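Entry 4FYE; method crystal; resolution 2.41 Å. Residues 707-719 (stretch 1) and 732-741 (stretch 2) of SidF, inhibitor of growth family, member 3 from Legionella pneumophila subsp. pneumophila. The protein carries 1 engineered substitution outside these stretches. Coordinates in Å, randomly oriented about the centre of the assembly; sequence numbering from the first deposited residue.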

ATOM      1  N   HIS A 707       7.149   6.509  -7.811  1.00 39.80           N
ATOM      2  CA  HIS A 707       7.229   5.267  -7.059  1.00 39.88           C
ATOM      3  C   HIS A 707       7.723   4.185  -7.977  1.00 42.51           C
ATOM      4  O   HIS A 707       8.665   3.513  -7.610  1.00 41.12           O
ATOM      5  CB  HIS A 707       5.890   4.964  -6.381  1.00 41.87           C
ATOM      6  CG  HIS A 707       5.655   3.513  -6.064  1.00 47.68           C
ATOM      7  ND1 HIS A 707       5.875   2.998  -4.834  1.00 54.91           N
ATOM      8  CD2 HIS A 707       5.211   2.458  -6.863  1.00 53.48           C
ATOM      9  CE1 HIS A 707       5.614   1.671  -4.849  1.00 60.58           C
ATOM     10  NE2 HIS A 707       5.216   1.335  -6.091  1.00 59.24           N
ATOM     11  N   HIS A 708       7.149   4.047  -9.191  1.00 38.61           N
ATOM     12  CA  HIS A 708       7.607   3.028 -10.153  1.00 36.61           C
ATOM     13  C   HIS A 708       9.070   3.167 -10.545  1.00 35.02           C
ATOM     14  O   HIS A 708       9.795   2.171 -10.749  1.00 39.08           O
ATOM     15  CB  HIS A 708       6.698   3.033 -11.404  1.00 35.71           C
ATOM     16  CG  HIS A 708       6.760   1.748 -12.233  1.00 39.45           C
ATOM     17  ND1 HIS A 708       7.770   1.486 -13.144  1.00 40.49           N
ATOM     18  CD2 HIS A 708       5.888   0.679 -12.302  1.00 35.48           C
ATOM     19  CE1 HIS A 708       7.549   0.289 -13.728  1.00 36.03           C
ATOM     20  NE2 HIS A 708       6.381  -0.193 -13.245  1.00 41.09           N
ATOM     21  N   THR A 709       9.534   4.403 -10.669  1.00 34.17           N
ATOM     22  CA  THR A 709      10.922   4.654 -11.033  1.00 38.86           C
ATOM     23  C   THR A 709      11.865   4.170  -9.926  1.00 40.43           C
ATOM     24  O   THR A 709      12.805   3.415 -10.190  1.00 47.75           O
ATOM     25  CB  THR A 709      11.132   6.137 -11.387  1.00 38.63           C
ATOM     26  OG1 THR A 709      10.225   6.444 -12.455  1.00 40.39           O
ATOM     27  CG2 THR A 709      12.563   6.392 -11.877  1.00 36.12           C
ATOM     28  N   ALA A 710      11.608   4.607  -8.713  1.00 38.11           N
ATOM     29  CA  ALA A 710      12.304   4.097  -7.509  1.00 44.95           C
ATOM     30  C   ALA A 710      12.272   2.566  -7.370  1.00 44.75           C
ATOM     31  O   ALA A 710      13.229   1.963  -6.912  1.00 45.98           O
ATOM     32  CB  ALA A 710      11.703   4.721  -6.252  1.00 36.62           C
ATOM     33  N   ASN A 711      11.195   1.933  -7.780  1.00 41.54           N
ATOM     34  CA  ASN A 711      11.187   0.496  -7.707  1.00 44.61           C
ATOM     35  C   ASN A 711      11.835  -0.185  -8.845  1.00 45.77           C
ATOM     36  O   ASN A 711      12.349  -1.256  -8.631  1.00 49.50           O
ATOM     37  CB  ASN A 711       9.775  -0.084  -7.628  1.00 51.56           C
ATOM     38  CG  ASN A 711       9.220  -0.087  -6.233  1.00 54.13           C
ATOM     39  OD1 ASN A 711       9.903   0.267  -5.273  1.00 62.38           O
ATOM     40  ND2 ASN A 711       7.962  -0.451  -6.115  1.00 59.79           N
ATOM     41  N   THR A 712      11.759   0.355 -10.069  1.00 43.85           N
ATOM     42  CA  THR A 712      12.229  -0.442 -11.237  1.00 43.12           C
ATOM     43  C   THR A 712      13.276   0.258 -12.044  1.00 41.47           C
ATOM     44  O   THR A 712      13.890  -0.366 -12.875  1.00 46.79           O
ATOM     45  CB  THR A 712      11.096  -0.903 -12.214  1.00 44.89           C
ATOM     46  OG1 THR A 712      10.560   0.253 -12.892  1.00 40.81           O
ATOM     47  CG2 THR A 712       9.919  -1.661 -11.422  1.00 37.86           C
ATOM     48  N   GLY A 713      13.549   1.534 -11.786  1.00 41.24           N
ATOM     49  CA  GLY A 713      14.431   2.233 -12.716  1.00 43.34           C
ATOM     50  C   GLY A 713      13.776   3.017 -13.868  1.00 44.89           C
ATOM     51  O   GLY A 713      14.435   3.877 -14.453  1.00 48.63           O
ATOM     52  N   VAL A 714      12.468   2.834 -14.102  1.00 41.59           N
ATOM     53  CA  VAL A 714      11.738   3.453 -15.225  1.00 38.73           C
ATOM     54  C   VAL A 714      10.306   3.833 -14.765  1.00 41.17           C
ATOM     55  O   VAL A 714       9.783   3.329 -13.758  1.00 39.06           O
ATOM     56  CB  VAL A 714      11.832   2.378 -16.307  1.00 45.08           C
ATOM     57  CG1 VAL A 714      10.557   1.577 -16.574  1.00 43.83           C
ATOM     58  CG2 VAL A 714      12.756   2.725 -17.431  1.00 37.03           C
ATOM     59  N   SER A 715       9.626   4.744 -15.434  1.00 45.55           N
ATOM     60  CA  SER A 715       8.251   5.026 -14.946  1.00 39.99           C
ATOM     61  C   SER A 715       7.261   3.892 -15.251  1.00 39.78           C
ATOM     62  O   SER A 715       7.569   2.898 -15.951  1.00 39.34           O
ATOM     63  CB  SER A 715       7.711   6.349 -15.449  1.00 37.53           C
ATOM     64  OG  SER A 715       8.562   7.424 -15.077  1.00 41.72           O
ATOM     65  N   GLY A 716       6.067   4.028 -14.696  1.00 39.70           N
ATOM     66  CA  GLY A 716       5.053   3.068 -14.976  1.00 38.60           C
ATOM     67  C   GLY A 716       3.921   3.151 -13.961  1.00 52.61           C
ATOM     68  O   GLY A 716       3.610   4.204 -13.423  1.00 39.16           O
ATOM     69  N   GLY A 717       3.541   1.936 -13.572  1.00 56.69           N
ATOM     70  CA  GLY A 717       2.230   1.512 -13.415  1.00 52.97           C
ATOM     71  C   GLY A 717       1.879   0.919 -14.768  1.00 44.89           C
ATOM     72  O   GLY A 717       1.814   1.651 -15.744  1.00 47.35           O
ATOM     73  N   LYS A 718       1.576  -0.364 -14.807  1.00 43.69           N
ATOM     74  CA  LYS A 718       1.171  -1.055 -16.031  1.00 49.12           C
ATOM     75  C   LYS A 718      -0.243  -1.638 -15.995  1.00 51.64           C
ATOM     76  O   LYS A 718      -0.547  -2.508 -16.802  1.00 62.53           O
ATOM     77  CB  LYS A 718       2.092  -2.272 -16.237  1.00 54.27           C
ATOM     78  CG  LYS A 718       2.553  -2.406 -17.652  1.00 61.89           C
ATOM     79  CD  LYS A 718       2.313  -3.805 -18.192  1.00 80.82           C
ATOM     80  CE  LYS A 718       2.265  -3.804 -19.721  1.00 80.93           C
ATOM     81  NZ  LYS A 718       1.896  -5.144 -20.273  1.00 80.95           N
ATOM     82  N   PHE A 719      -1.074  -1.251 -15.043  1.00 46.92           N
ATOM     83  CA  PHE A 719      -2.472  -1.704 -14.952  1.00 47.86           C
ATOM     84  C   PHE A 719      -3.306  -1.566 -16.258  1.00 50.20           C
ATOM     85  O   PHE A 719      -3.383  -0.486 -16.814  1.00 44.71           O
ATOM     86  CB  PHE A 719      -3.192  -0.937 -13.854  1.00 38.71           C
ATOM     87  CG  PHE A 719      -4.677  -1.274 -13.765  1.00 41.15           C
ATOM     88  CD1 PHE A 719      -5.085  -2.578 -13.446  1.00 38.81           C
ATOM     89  CD2 PHE A 719      -5.660  -0.304 -14.028  1.00 36.30           C
ATOM     90  CE1 PHE A 719      -6.425  -2.899 -13.373  1.00 39.14           C
ATOM     91  CE2 PHE A 719      -6.992  -0.638 -13.927  1.00 39.91           C
ATOM     92  CZ  PHE A 719      -7.378  -1.919 -13.604  1.00 38.28           C
ATOM     93  N   LEU A 732      -0.855   5.344 -20.705  1.00 34.20           N
ATOM     94  CA  LEU A 732       0.426   5.335 -21.441  1.00 36.88           C
ATOM     95  C   LEU A 732       1.713   5.120 -20.625  1.00 37.82           C
ATOM     96  O   LEU A 732       2.764   4.702 -21.183  1.00 40.37           O
ATOM     97  CB  LEU A 732       0.571   6.576 -22.331  1.00 38.27           C
ATOM     98  CG  LEU A 732      -0.271   6.478 -23.611  1.00 45.13           C
ATOM     99  CD1 LEU A 732      -0.048   7.728 -24.462  1.00 45.52           C
ATOM    100  CD2 LEU A 732       0.105   5.215 -24.377  1.00 45.41           C
ATOM    101  N   PHE A 733       1.696   5.477 -19.345  1.00 32.85           N
ATOM    102  CA  PHE A 733       2.776   5.070 -18.461  1.00 33.22           C
ATOM    103  C   PHE A 733       2.993   3.558 -18.457  1.00 37.26           C
ATOM    104  O   PHE A 733       4.125   3.122 -18.205  1.00 38.54           O
ATOM    105  CB  PHE A 733       2.683   5.687 -17.032  1.00 34.23           C
ATOM    106  CG  PHE A 733       3.463   6.990 -16.895  1.00 35.81           C
ATOM    107  CD1 PHE A 733       4.806   7.037 -17.219  1.00 35.49           C
ATOM    108  CD2 PHE A 733       2.853   8.152 -16.443  1.00 40.46           C
ATOM    109  CE1 PHE A 733       5.550   8.209 -17.097  1.00 43.88           C
ATOM    110  CE2 PHE A 733       3.589   9.336 -16.305  1.00 42.68           C
ATOM    111  CZ  PHE A 733       4.943   9.368 -16.641  1.00 40.65           C
ATOM    112  N   GLY A 734       1.955   2.763 -18.783  1.00 32.43           N
ATOM    113  CA  GLY A 734       2.123   1.300 -18.888  1.00 37.48           C
ATOM    114  C   GLY A 734       3.130   0.850 -19.929  1.00 41.21           C
ATOM    115  O   GLY A 734       3.927  -0.059 -19.684  1.00 54.01           O
ATOM    116  N   LYS A 735       3.145   1.521 -21.070  1.00 44.69           N
ATOM    117  CA  LYS A 735       4.083   1.224 -22.170  1.00 48.32           C
ATOM    118  C   LYS A 735       5.508   1.569 -21.807  1.00 47.71           C
ATOM    119  O   LYS A 735       6.414   0.917 -22.245  1.00 58.22           O
ATOM    120  CB  LYS A 735       3.722   2.008 -23.456  1.00 55.52           C
ATOM    121  CG  LYS A 735       2.271   2.016 -23.871  1.00 56.17           C
ATOM    122  CD  LYS A 735       1.821   0.638 -24.343  1.00 68.52           C
ATOM    123  CE  LYS A 735       0.285   0.542 -24.256  1.00 76.46           C
ATOM    124  NZ  LYS A 735      -0.210  -0.876 -24.314  1.00 74.39           N
ATOM    125  N   VAL A 736       5.719   2.590 -21.002  1.00 45.56           N
ATOM    126  CA  VAL A 736       7.050   2.823 -20.532  1.00 44.41           C
ATOM    127  C   VAL A 736       7.438   1.732 -19.539  1.00 42.62           C
ATOM    128  O   VAL A 736       8.577   1.238 -19.558  1.00 42.51           O
ATOM    129  CB  VAL A 736       7.122   4.179 -19.834  1.00 45.30           C
ATOM    130  CG1 VAL A 736       8.449   4.294 -19.127  1.00 48.81           C
ATOM    131  CG2 VAL A 736       7.043   5.260 -20.873  1.00 45.59           C
ATOM    132  N   ALA A 737       6.517   1.383 -18.645  1.00 35.38           N
ATOM    133  CA  ALA A 737       6.765   0.274 -17.699  1.00 42.94           C
ATOM    134  C   ALA A 737       7.328  -0.956 -18.402  1.00 44.01           C
ATOM    135  O   ALA A 737       8.237  -1.595 -17.870  1.00 50.97           O
ATOM    136  CB  ALA A 737       5.513  -0.133 -16.913  1.00 39.33           C
ATOM    137  N   ASN A 738       6.822  -1.293 -19.580  1.00 43.94           N
ATOM    138  CA  ASN A 738       7.480  -2.383 -20.344  1.00 48.62           C
ATOM    139  C   ASN A 738       8.981  -2.371 -20.328  1.00 50.66           C
ATOM    140  O   ASN A 738       9.563  -3.424 -20.247  1.00 57.07           O
ATOM    141  CB  ASN A 738       6.940  -2.444 -21.753  1.00 47.93           C
ATOM    142  CG  ASN A 738       5.487  -2.893 -21.756  1.00 56.83           C
ATOM    143  OD1 ASN A 738       5.074  -3.644 -20.850  1.00 63.29           O
ATOM    144  ND2 ASN A 738       4.695  -2.420 -22.720  1.00 54.95           N
ATOM    145  N   PHE A 739       9.607  -1.207 -20.403  1.00 51.75           N
ATOM    146  CA  PHE A 739      11.058  -1.140 -20.454  1.00 52.48           C
ATOM    147  C   PHE A 739      11.707  -2.035 -19.412  1.00 56.26           C
ATOM    148  O   PHE A 739      12.729  -2.653 -19.669  1.00 66.86           O
ATOM    149  CB  PHE A 739      11.544   0.293 -20.271  1.00 52.08           C
ATOM    150  CG  PHE A 739      11.349   1.161 -21.473  1.00 52.06           C
ATOM    151  CD1 PHE A 739      10.714   0.679 -22.594  1.00 50.77           C
ATOM    152  CD2 PHE A 739      11.797   2.463 -21.474  1.00 51.82           C
ATOM    153  CE1 PHE A 739      10.528   1.480 -23.697  1.00 55.94           C
ATOM    154  CE2 PHE A 739      11.617   3.269 -22.574  1.00 52.12           C
ATOM    155  CZ  PHE A 739      10.981   2.776 -23.688  1.00 52.33           C
ATOM    156  N   ALA A 740      11.111  -2.090 -18.231  1.00 51.85           N
ATOM    157  CA  ALA A 740      11.637  -2.881 -17.128  1.00 59.78           C
ATOM    158  C   ALA A 740      11.655  -4.366 -17.449  1.00 65.20           C
ATOM    159  O   ALA A 740      12.554  -5.088 -17.047  1.00 67.66           O
ATOM    160  CB  ALA A 740      10.835  -2.624 -15.870  1.00 52.10           C
ATOM    161  N   LYS A 741      10.621  -4.822 -18.132  1.00 71.58           N
ATOM    162  CA  LYS A 741      10.494  -6.215 -18.531  1.00 81.02           C
ATOM    163  C   LYS A 741      11.525  -6.757 -19.526  1.00 82.57           C
ATOM    164  O   LYS A 741      11.931  -7.907 -19.419  1.00104.91           O
ATOM    165  CB  LYS A 741       9.079  -6.503 -19.026  1.00 77.52           C
ATOM    166  CG  LYS A 741       8.075  -6.680 -17.905  1.00 80.14           C
ATOM    167  CD  LYS A 741       6.669  -6.374 -18.378  1.00 77.28           C
ATOM    168  CE  LYS A 741       6.249  -7.316 -19.489  1.00 77.43           C
ATOM    169  NZ  LYS A 741       6.480  -6.730 -20.836  1.00 85.22           N
TER

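No hydrogen bond joins the two stretches. Close packing and three CA-H...O contacts hold them together, and 542 Å² of surface is buried, both sides summed.

Phe 733 points toward stretch 1. Its ring atom CE1 lies 3.3 Å from CB of Ser 715. Phe 733 O receives a CA-H...O contact from Gly 716 CA at 3.4 Å.

Gly 734 CA lies 3.2 Å from Gly 717 O, a second contact of this kind. Gly 734 CA also lies 3.8 Å from Lys 718 CA. A CB on Gly 734 would come to 3.6 Å from Lys 718 CA, without a clash. Lys 735 is exposed; its CB points away and its end, though nearer, makes no contact.

Val 736 points toward stretch 1 and is buried. Its CG1 lies 3.6 Å from Ser 715 O and 4.3 Å from Val 714 CG1. An apolar branched side chain suits this place beside Val 714.

Ala 737 touches six residues of stretch 1. Its CA makes the third CA-H...O contact, 3.3 Å from Ser 715 O. Its CB lies 3.8 Å from each of Gly 716 CA, Lys 718 CG and His 708 NE2. The small methyl fits this tight site. A CB on Gly 716 would be 2.6 Å from Ala 737 CB, a clash, and the backbone angles of Gly 716 also call for glycine. The His 708 ring is fixed from its other nitrogen: ND1 donates to Val 714 O at 2.8 Å.

The end of Asn 738 comes nearer, with OD1 3.0 Å from Lys 718 CE. Phe 739 CB lies 3.9 Å from Val 714 CG2, which also sits at the edge of the Phe 739 ring; the end of the side chain leads away. Ala 740 ends the contact, its CB 4.0 Å from Thr 712 CB and 4.3 Å from Val 714 CG1.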